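Local coordinates for protein nucleocapsid (Crimean-congo hemorrhagic fever virus, PDB 4AKL) that binds double- and single-stranded RNA, probably takes part in packaging the viral genome, and probably also cuts double-stranded DNA without regard to sequence, at residues 142-146 and 463-467; 410-414 and 453-458; 433-437 and 449-453. One frame throughout, in Å; residues are numbered along the deposited sequence.

Contact 1: 142-146 and 463-467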
# COMPACT_ATOMS: atom_id res chain seq x y z
N ASN A 142 -14.00 -8.16 9.26
CA ASN A 142 -13.17 -8.92 10.22
C ASN A 142 -11.78 -8.29 10.25
O ASN A 142 -11.51 -7.33 9.50
CB ASN A 142 -13.11 -10.45 9.91
CG ASN A 142 -12.52 -10.80 8.49
OD1 ASN A 142 -11.81 -10.00 7.80
ND2 ASN A 142 -12.81 -12.04 8.07
N ALA A 143 -10.89 -8.81 11.10
CA ALA A 143 -9.53 -8.27 11.22
C ALA A 143 -8.75 -8.41 9.92
O ALA A 143 -7.93 -7.57 9.62
CB ALA A 143 -8.78 -8.94 12.37
N ASN A 144 -9.00 -9.47 9.16
CA ASN A 144 -8.31 -9.68 7.85
C ASN A 144 -8.66 -8.61 6.83
O ASN A 144 -7.94 -8.43 5.89
CB ASN A 144 -8.66 -11.07 7.27
CG ASN A 144 -8.04 -12.24 8.07
OD1 ASN A 144 -7.03 -12.09 8.82
ND2 ASN A 144 -8.64 -13.45 7.89
N THR A 145 -9.78 -7.89 7.02
CA THR A 145 -10.22 -6.85 6.08
C THR A 145 -10.19 -5.45 6.70
O THR A 145 -10.91 -4.55 6.25
CB THR A 145 -11.63 -7.19 5.56
OG1 THR A 145 -12.52 -7.45 6.68
CG2 THR A 145 -11.56 -8.44 4.58
N ALA A 146 -9.36 -5.28 7.73
CA ALA A 146 -9.27 -4.03 8.49
C ALA A 146 -8.14 -3.15 8.03
O ALA A 146 -7.22 -3.61 7.34
CB ALA A 146 -9.09 -4.32 10.05
N GLN A 463 -1.41 -10.02 8.00
CA GLN A 463 -1.71 -11.43 7.95
C GLN A 463 -2.82 -11.78 6.92
O GLN A 463 -3.39 -12.86 6.98
CB GLN A 463 -2.10 -11.89 9.33
CG GLN A 463 -0.95 -11.80 10.27
CD GLN A 463 -1.23 -12.33 11.60
OE1 GLN A 463 -0.39 -12.24 12.45
NE2 GLN A 463 -2.43 -12.89 11.82
N SER A 464 -3.08 -10.85 6.00
CA SER A 464 -4.01 -11.01 4.92
C SER A 464 -3.64 -9.99 3.85
O SER A 464 -3.14 -8.89 4.21
CB SER A 464 -5.43 -10.75 5.38
OG SER A 464 -6.33 -10.52 4.31
N PRO A 465 -3.86 -10.34 2.56
CA PRO A 465 -3.71 -9.36 1.49
C PRO A 465 -4.72 -8.22 1.50
O PRO A 465 -4.48 -7.21 0.83
CB PRO A 465 -3.86 -10.19 0.19
CG PRO A 465 -4.49 -11.43 0.57
CD PRO A 465 -4.19 -11.68 2.04
N PHE A 466 -5.84 -8.37 2.27
CA PHE A 466 -6.92 -7.39 2.29
C PHE A 466 -6.84 -6.36 3.41
O PHE A 466 -7.73 -5.57 3.54
CB PHE A 466 -8.26 -8.10 2.28
CG PHE A 466 -8.40 -8.96 1.09
CD1 PHE A 466 -8.72 -8.41 -0.12
CD2 PHE A 466 -8.16 -10.33 1.17
CE1 PHE A 466 -8.80 -9.23 -1.31
CE2 PHE A 466 -8.25 -11.12 0.02
CZ PHE A 466 -8.58 -10.55 -1.23
N GLN A 467 -5.76 -6.40 4.18
CA GLN A 467 -5.46 -5.39 5.17
C GLN A 467 -4.76 -4.21 4.57
O GLN A 467 -3.97 -4.36 3.69
CB GLN A 467 -4.58 -5.98 6.30
CG GLN A 467 -5.37 -6.76 7.28
CD GLN A 467 -4.56 -7.75 8.09
OE1 GLN A 467 -3.42 -8.14 7.72
NE2 GLN A 467 -5.15 -8.21 9.19

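Contact 2: 410-414 and 453-458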
# COMPACT_ATOMS: atom_id res chain seq x y z
N THR A 410 0.45 -13.82 -6.10
CA THR A 410 1.52 -13.53 -5.15
C THR A 410 1.07 -13.37 -3.71
O THR A 410 1.47 -14.14 -2.85
CB THR A 410 2.39 -12.33 -5.63
OG1 THR A 410 2.87 -12.64 -6.94
CG2 THR A 410 3.60 -12.07 -4.75
N LYS A 411 0.20 -12.40 -3.43
CA LYS A 411 -0.07 -12.05 -2.05
C LYS A 411 -0.88 -13.10 -1.23
O LYS A 411 -1.13 -12.88 -0.02
CB LYS A 411 -0.60 -10.62 -1.98
CG LYS A 411 0.58 -9.67 -2.05
CD LYS A 411 0.24 -8.24 -2.16
CE LYS A 411 1.51 -7.44 -2.25
NZ LYS A 411 1.20 -6.06 -2.56
N SER A 412 -1.28 -14.23 -1.86
CA SER A 412 -1.89 -15.30 -1.14
C SER A 412 -0.92 -15.85 -0.13
O SER A 412 -1.34 -16.43 0.85
CB SER A 412 -2.43 -16.37 -2.03
OG SER A 412 -3.54 -15.91 -2.77
N ILE A 413 0.39 -15.65 -0.38
CA ILE A 413 1.45 -15.95 0.59
C ILE A 413 1.22 -15.36 1.97
O ILE A 413 1.59 -15.97 2.97
CB ILE A 413 2.87 -15.50 0.02
CG1 ILE A 413 3.38 -16.54 -0.94
CG2 ILE A 413 3.89 -15.47 1.07
CD1 ILE A 413 4.49 -16.03 -1.91
N LEU A 414 0.61 -14.17 2.04
CA LEU A 414 0.36 -13.51 3.31
C LEU A 414 -0.71 -14.23 4.15
O LEU A 414 -0.85 -13.95 5.32
CB LEU A 414 -0.07 -12.05 3.07
CG LEU A 414 1.03 -11.16 2.52
CD1 LEU A 414 0.49 -9.78 2.23
CD2 LEU A 414 2.23 -11.09 3.49
N HIS A 453 9.25 -7.18 -0.71
CA HIS A 453 7.97 -6.48 -0.48
C HIS A 453 7.11 -7.39 0.43
O HIS A 453 6.52 -6.93 1.39
CB HIS A 453 7.36 -6.21 -1.89
CG HIS A 453 6.06 -5.47 -1.93
ND1 HIS A 453 5.89 -4.19 -1.42
CD2 HIS A 453 4.87 -5.81 -2.49
CE1 HIS A 453 4.65 -3.79 -1.64
NE2 HIS A 453 4.01 -4.76 -2.29
N LEU A 454 7.08 -8.69 0.09
CA LEU A 454 6.32 -9.63 0.90
C LEU A 454 6.84 -9.72 2.36
O LEU A 454 6.06 -9.70 3.27
CB LEU A 454 6.29 -11.02 0.29
CG LEU A 454 5.43 -11.23 -0.97
CD1 LEU A 454 5.77 -12.65 -1.53
CD2 LEU A 454 3.88 -11.04 -0.77
N LEU A 455 8.15 -9.82 2.55
CA LEU A 455 8.73 -9.84 3.91
C LEU A 455 8.40 -8.58 4.71
O LEU A 455 8.06 -8.65 5.89
CB LEU A 455 10.25 -10.02 3.86
CG LEU A 455 11.00 -10.15 5.21
CD1 LEU A 455 10.46 -11.30 6.03
CD2 LEU A 455 12.52 -10.29 5.01
N HIS A 456 8.52 -7.45 4.05
CA HIS A 456 8.26 -6.15 4.65
C HIS A 456 6.85 -6.14 5.22
O HIS A 456 6.65 -5.85 6.37
CB HIS A 456 8.44 -5.06 3.60
CG HIS A 456 8.30 -3.69 4.13
ND1 HIS A 456 9.30 -3.05 4.83
CD2 HIS A 456 7.26 -2.83 4.08
CE1 HIS A 456 8.88 -1.85 5.19
NE2 HIS A 456 7.65 -1.69 4.74
N GLN A 457 5.91 -6.52 4.38
CA GLN A 457 4.51 -6.62 4.74
C GLN A 457 4.24 -7.59 5.86
O GLN A 457 3.39 -7.31 6.65
CB GLN A 457 3.69 -6.97 3.52
CG GLN A 457 3.61 -5.73 2.64
CD GLN A 457 3.03 -6.00 1.36
OE1 GLN A 457 2.02 -6.71 1.25
NE2 GLN A 457 3.62 -5.44 0.35
N SER A 458 4.93 -8.73 5.88
CA SER A 458 4.80 -9.64 7.00
C SER A 458 5.36 -8.99 8.24
O SER A 458 4.82 -9.17 9.30
CB SER A 458 5.55 -10.95 6.74
OG SER A 458 5.22 -11.89 7.72

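Contact 3: 433-437 and 449-453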
# COMPACT_ATOMS: atom_id res chain seq x y z
N LEU A 433 11.53 -18.13 -2.19
CA LEU A 433 11.36 -17.35 -3.44
C LEU A 433 12.52 -16.38 -3.69
O LEU A 433 12.93 -16.18 -4.85
CB LEU A 433 10.08 -16.57 -3.49
CG LEU A 433 8.86 -17.46 -3.62
CD1 LEU A 433 7.64 -16.72 -3.11
CD2 LEU A 433 8.66 -17.96 -5.07
N PHE A 434 13.01 -15.76 -2.63
CA PHE A 434 14.15 -14.90 -2.71
C PHE A 434 15.38 -15.70 -3.22
O PHE A 434 16.02 -15.26 -4.12
CB PHE A 434 14.45 -14.26 -1.34
CG PHE A 434 15.69 -13.39 -1.33
CD1 PHE A 434 15.65 -12.09 -1.83
CD2 PHE A 434 16.87 -13.84 -0.80
CE1 PHE A 434 16.79 -11.29 -1.79
CE2 PHE A 434 18.02 -13.02 -0.76
CZ PHE A 434 17.96 -11.77 -1.26
N GLU A 435 15.65 -16.86 -2.63
CA GLU A 435 16.81 -17.65 -2.98
C GLU A 435 16.70 -18.05 -4.44
O GLU A 435 17.67 -17.96 -5.19
CB GLU A 435 16.97 -18.85 -2.03
CG GLU A 435 17.36 -18.40 -0.57
CD GLU A 435 17.24 -19.50 0.50
OE1 GLU A 435 16.39 -20.42 0.36
OE2 GLU A 435 18.00 -19.44 1.49
N ILE A 436 15.50 -18.43 -4.85
CA ILE A 436 15.26 -18.77 -6.25
C ILE A 436 15.52 -17.56 -7.18
O ILE A 436 16.23 -17.71 -8.21
CB ILE A 436 13.86 -19.34 -6.45
CG1 ILE A 436 13.73 -20.69 -5.77
CG2 ILE A 436 13.53 -19.51 -7.93
CD1 ILE A 436 12.31 -21.13 -5.63
N GLN A 437 14.98 -16.38 -6.84
CA GLN A 437 15.24 -15.15 -7.64
C GLN A 437 16.74 -14.89 -7.71
O GLN A 437 17.28 -14.51 -8.79
CB GLN A 437 14.61 -13.83 -7.11
CG GLN A 437 13.10 -13.82 -6.79
CD GLN A 437 12.53 -12.44 -6.31
OE1 GLN A 437 11.52 -12.35 -5.49
NE2 GLN A 437 13.14 -11.36 -6.84
N VAL A 449 11.97 -6.05 -5.71
CA VAL A 449 12.11 -7.49 -5.39
C VAL A 449 10.82 -7.90 -4.66
O VAL A 449 10.65 -7.57 -3.47
CB VAL A 449 13.34 -7.73 -4.57
CG1 VAL A 449 13.46 -9.22 -4.11
CG2 VAL A 449 14.56 -7.35 -5.37
N ALA A 450 9.91 -8.59 -5.38
CA ALA A 450 8.61 -9.03 -4.82
C ALA A 450 8.71 -9.73 -3.45
O ALA A 450 7.95 -9.44 -2.56
CB ALA A 450 7.88 -9.98 -5.78
N SER A 451 9.66 -10.63 -3.30
CA SER A 451 9.83 -11.37 -2.03
C SER A 451 10.22 -10.46 -0.89
O SER A 451 9.82 -10.70 0.24
CB SER A 451 10.86 -12.49 -2.21
OG SER A 451 12.09 -11.93 -2.65
N GLU A 452 11.00 -9.41 -1.17
CA GLU A 452 11.32 -8.38 -0.15
C GLU A 452 10.09 -7.56 0.27
O GLU A 452 9.92 -7.29 1.48
CB GLU A 452 12.45 -7.46 -0.61
CG GLU A 452 13.75 -8.19 -0.65
CD GLU A 452 14.90 -7.36 -1.08
OE1 GLU A 452 14.72 -6.17 -1.29
OE2 GLU A 452 16.01 -7.91 -1.20
N HIS A 453 9.25 -7.18 -0.71
CA HIS A 453 7.97 -6.48 -0.48
C HIS A 453 7.11 -7.39 0.43
O HIS A 453 6.52 -6.93 1.39
CB HIS A 453 7.36 -6.21 -1.89
CG HIS A 453 6.06 -5.47 -1.93
ND1 HIS A 453 5.89 -4.19 -1.42
CD2 HIS A 453 4.87 -5.81 -2.49
CE1 HIS A 453 4.65 -3.79 -1.64
NE2 HIS A 453 4.01 -4.76 -2.29

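Contact 1: 142-146 and 463-467
Two loops far apart in sequence meet here, the loop 142-146, with a short 3-10 segment at 143-144, and a type I beta turn running from Ser-464 to Gln-467. Asn-142 does not touch the second loop; it shapes its own, with its carbonyl O accepting the backbone N of Thr-145 at 3.1 Å. Ala-143 supplies the clearest bond of the contact: its O receives NE2 of Gln-467 at 2.9 Å, nearly straight at 166°. The other end of that amide turns back on its own loop, where OE1 of Gln-467 takes the backbone N of Gln-463 at 2.8 Å, so one side chain both braces the turn and ties it to 142-146. Asn-144 follows, the most heavily covered residue of its segment. Its O lies 3.1 Å from OG of Ser-464, within hydrogen-bonding reach, and its CB packs 3.8 Å from CB of Ser-464. That same OG accepts the backbone N of Phe-466 at 3.0 Å, an ST turn that holds the serine hydroxyl beside the first loop. Thr-145 lays CG2 against CB of Phe-466 at 4.0 Å, and Ala-146 O receives a CA-H...O contact from CA of Gln-467 at 3.3 Å. Around this loop-to-loop junction, helix 77-83 contributes Glu-79, whose carboxylate takes the side-chain amides of Asn-142 and Asn-144. Arg-134 of helix 120-136 reaches the carbonyl of Phe-466, while Pro-465 and Phe-466 rest on helix 385-392.

Contact 2: 410-414 and 453-458
This is a buried, mainly apolar contact with a polar margin, made where a 3-10 turn in the connection between helices 385-392 and 425-440 lies against helix 450-460. Leu-454 is the centre of it and loses more surface than any other residue of either segment. Its CD1 meets CG2 of Thr-410 at 3.9 Å and CD1 of Ile-413 at 3.6 Å, while its CD2 packs against CG of Lys-411 at 3.8 Å. Leu-414 continues the apolar surface, with CG 4.4 Å from CD2 of Leu-454, and sets its CD1 methyl against the amide oxygen OE1 of Gln-457 at 3.6 Å. Ile-430, on helix 425-440, touches both Ile-413 and Leu-454 and so joins a third element to the cluster. Beyond CG, the extended chain of Lys-411 runs past OE1 of Gln-457, 3.6 Å from CE, to the edge of the His-453 ring, where NZ donates to NE2 at 3.1 Å. The ammonium also forms a salt bridge with Glu-387 of helix 385-392. Accepting this bond requires NE2 of His-453 to be without a proton, so the lysine charge is balanced by the glutamate rather than by the imidazole.

Contact 3: 433-437 and 449-453
Helices 425-440 and 450-460 form a helix-loop-helix pair within this largely helical protein, which has almost no strand, and the contact lies where the first turn of the second helix meets the side of the first. Phe-434 and Ser-451 mark the closest backbone approach, 5.6 Å between their CA atoms. The apolar part is modest. Phe-434 places CD1 4.3 Å from CG1 of Val-449, the N-cap residue of the second helix, with that methyl at the ring edge. Leu-433 adds CB at 4.3 Å from CB of Ser-451. Phe-434 also touches Met-169 of helix 163-181, and Leu-433 touches Leu-67 of helix 56-71, so both of those helices flank the contact. A carboxylate borders the aromatic ring too, OE2 of Glu-452 coming 3.5 Å from CE1 of Phe-434. The hydrogen bonding centres on Gln-437, which points toward the start of the second helix and whose NE2 lies 3.5 Å from the CG1 methyl of Val-449. Its OE1 accepts the backbone N of Ser-451 at 3.3 Å, a weak bond. The shorter bond to the same oxygen is from the serine side chain: OG of Ser-451 donates to OE1 of Gln-437 at 2.9 Å.

All three contacts are mostly buried, but contact 3 lies furthest from the chain centre, about 18 Å from centre to centre, against 13 and 12 Å for contacts 1 and 2. Contacts 2 and 3 share His-453 and helix 450-460, and they meet where Ile-413 CD1 packs 3.4 Å from Leu-433 CD1. Contact 1 uses the loop that follows this helix and touches contact 2 through Pro-465, whose CG is 3.7 Å from O of Lys-411. The chemistry follows the elements joined: the loops of contact 1 rely on backbone carbonyls, contact 2 on leucine and isoleucine with a lysine-histidine bond at the margin, and contact 3 on a glutamine-serine pair beside a phenylalanine.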